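Local coordinates for protein phospho-2-dehydro-3-deoxyheptonate aldolase (Francisella tularensis, PDB 3TQK) that probably catalyses the condensation of phosphoenolpyruvate with D-erythrose 4-phosphate to give DAHP, the first step of chorismate biosynthesis, at residues A[196-201]-A[254-259]. Numbering follows the deposited sequence.
Sequences AVKSAT and ADINTK. With CA (calcium ion), chain D.
A Schellman motif closes helix 241-253 of this TIM barrel, and the turn it makes is pinned to the C-terminal part of helix 191-200 by one lysine. Asp255, with positive phi (58°), is the C-prime residue of the motif, whose backbone bonds, given by Asp255 N and Ile256 N, go back to carbonyls in the last turn of helix 241-253. The carbonyl of Ala254 points across the gap and takes Lys198 NZ at 2.9 Å from Ala254 O, in the carbonyl plane with a C=O...N angle of 158°. Lys198 leaves its helix with CG anti to the backbone N; the bend at chi2 (57°) lays its CD 4.2 Å from Ala254 CB and 4.0 Å from Ile256 CD1, and the extended remainder delivers NZ to Ala254 O. Ile256 packs alongside the lysine chain, crossing it obliquely. The Ile256 and Val197 side chains also cross obliquely, Ile256 CG2 lying 3.9 Å from Val197 CG1, while Ile256 CD1 meets Thr201 CG2 tip to tip at 3.7 Å. Thr201 is held in place by its OG1, which donates to Lys198 O at 2.5 Å; that carbonyl also accepts from Thr201 N. On the outer side, Asp255 turns its carboxylate to solvent, where OD1 binds a calcium ion at 2.7 Å together with a water. Lys198 NZ lies 5.3 Å from Asp255 OD2, a long-range attraction at most, and the calcium ion would be expected to dominate the ionised state of the carboxylate. The contact joins helix 191-200 to the loop that leads from helix 241-253 into strand 260-263. Val197 also packs inward on Phe182 of strand 179-183, Lys198 touches Thr98 of the second subunit, and Thr258, bonded through OG1 to Gly226 O, packs against helix 27-45 as the chain enters strand 260-263.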
loop_
_atom_site.group_PDB
_atom_site.type_symbol
_atom_site.label_atom_id
_atom_site.label_comp_id
_atom_site.label_asym_id
_atom_site.label_seq_id
_atom_site.Cartn_x
_atom_site.Cartn_y
_atom_site.Cartn_z
ATOM N N ALA A 196 -6.478 -10.886 1.101
ATOM C CA ALA A 196 -5.061 -10.670 1.338
ATOM C C ALA A 196 -4.451 -11.917 1.954
ATOM O O ALA A 196 -3.334 -12.315 1.597
ATOM C CB ALA A 196 -4.830 -9.455 2.236
ATOM N N VAL A 197 -5.170 -12.496 2.908
ATOM C CA VAL A 197 -4.746 -13.751 3.521
ATOM C C VAL A 197 -4.566 -14.815 2.422
ATOM O O VAL A 197 -3.535 -15.478 2.358
ATOM C CB VAL A 197 -5.755 -14.233 4.591
ATOM C CG1 VAL A 197 -5.468 -15.668 5.000
ATOM C CG2 VAL A 197 -5.720 -13.322 5.820
ATOM N N LYS A 198 -5.562 -14.940 1.549
ATOM C CA LYS A 198 -5.535 -15.917 0.480
ATOM C C LYS A 198 -4.316 -15.730 -0.418
ATOM O O LYS A 198 -3.579 -16.688 -0.680
ATOM C CB LYS A 198 -6.808 -15.810 -0.357
ATOM C CG LYS A 198 -6.945 -16.840 -1.479
ATOM C CD LYS A 198 -6.868 -18.260 -0.958
ATOM C CE LYS A 198 -7.358 -19.280 -1.998
ATOM N NZ LYS A 198 -7.062 -20.656 -1.515
ATOM N N SER A 199 -4.108 -14.500 -0.875
ATOM C CA SER A 199 -2.977 -14.174 -1.730
ATOM C C SER A 199 -1.648 -14.505 -1.078
ATOM O O SER A 199 -0.737 -14.987 -1.740
ATOM C CB SER A 199 -3.007 -12.701 -2.125
ATOM O OG SER A 199 -1.893 -12.364 -2.925
ATOM N N ALA A 200 -1.545 -14.253 0.219
ATOM C CA ALA A 200 -0.307 -14.469 0.966
ATOM C C ALA A 200 0.070 -15.953 1.132
ATOM O O ALA A 200 1.236 -16.268 1.420
ATOM C CB ALA A 200 -0.385 -13.774 2.338
ATOM N N THR A 201 -0.898 -16.857 0.968
ATOM C CA THR A 201 -0.610 -18.297 0.989
ATOM C C THR A 201 0.168 -18.765 -0.254
ATOM O O THR A 201 0.774 -19.837 -0.220
ATOM C CB THR A 201 -1.894 -19.196 1.084
ATOM O OG1 THR A 201 -2.717 -19.003 -0.076
ATOM C CG2 THR A 201 -2.694 -18.922 2.359
ATOM N N ALA A 254 -12.861 -19.011 0.560
ATOM C CA ALA A 254 -11.497 -18.949 0.009
ATOM C C ALA A 254 -10.645 -20.177 0.380
ATOM O O ALA A 254 -9.438 -20.209 0.100
ATOM C CB ALA A 254 -10.793 -17.653 0.470
ATOM N N ASP A 255 -11.267 -21.175 1.009
ATOM C CA ASP A 255 -10.579 -22.383 1.466
ATOM C C ASP A 255 -9.447 -22.043 2.425
ATOM O O ASP A 255 -8.348 -22.610 2.336
ATOM C CB ASP A 255 -10.057 -23.189 0.262
ATOM C CG ASP A 255 -9.724 -24.640 0.613
ATOM O OD1 ASP A 255 -9.941 -25.058 1.781
ATOM O OD2 ASP A 255 -9.253 -25.375 -0.290
ATOM N N ILE A 256 -9.711 -21.088 3.318
ATOM C CA ILE A 256 -8.767 -20.697 4.362
ATOM C C ILE A 256 -9.393 -21.101 5.687
ATOM O O ILE A 256 -10.536 -20.750 5.969
ATOM C CB ILE A 256 -8.485 -19.174 4.352
ATOM C CG1 ILE A 256 -7.771 -18.766 3.053
ATOM C CG2 ILE A 256 -7.693 -18.760 5.610
ATOM C CD1 ILE A 256 -6.378 -19.435 2.810
ATOM N N ASN A 257 -8.636 -21.831 6.497
ATOM C CA ASN A 257 -9.163 -22.432 7.722
ATOM C C ASN A 257 -8.608 -21.833 9.007
ATOM O O ASN A 257 -8.908 -22.332 10.094
ATOM C CB ASN A 257 -8.894 -23.927 7.697
ATOM C CG ASN A 257 -9.509 -24.601 6.486
ATOM O OD1 ASN A 257 -8.814 -25.257 5.714
ATOM N ND2 ASN A 257 -10.810 -24.412 6.297
ATOM N N THR A 258 -7.821 -20.765 8.888
ATOM C CA THR A 258 -7.299 -20.054 10.054
ATOM C C THR A 258 -8.422 -19.302 10.744
ATOM O O THR A 258 -9.453 -19.014 10.129
ATOM C CB THR A 258 -6.183 -19.069 9.681
ATOM O OG1 THR A 258 -6.672 -18.081 8.753
ATOM C CG2 THR A 258 -5.003 -19.819 9.077
ATOM N N LYS A 259 -8.223 -18.990 12.021
ATOM C CA LYS A 259 -9.280 -18.362 12.824
ATOM C C LYS A 259 -9.161 -16.831 12.854
ATOM O O LYS A 259 -8.309 -16.255 12.178
ATOM C CB LYS A 259 -9.289 -18.930 14.249
ATOM C CG LYS A 259 -9.282 -20.443 14.347
ATOM C CD LYS A 259 -10.512 -21.101 13.792
ATOM C CE LYS A 259 -10.574 -22.542 14.298
ATOM N NZ LYS A 259 -11.857 -23.179 13.985
HETATM CA CA CA D . -9.779 -27.716 1.415
HETATM O O HOH W 1 -8.181 -27.744 2.911
#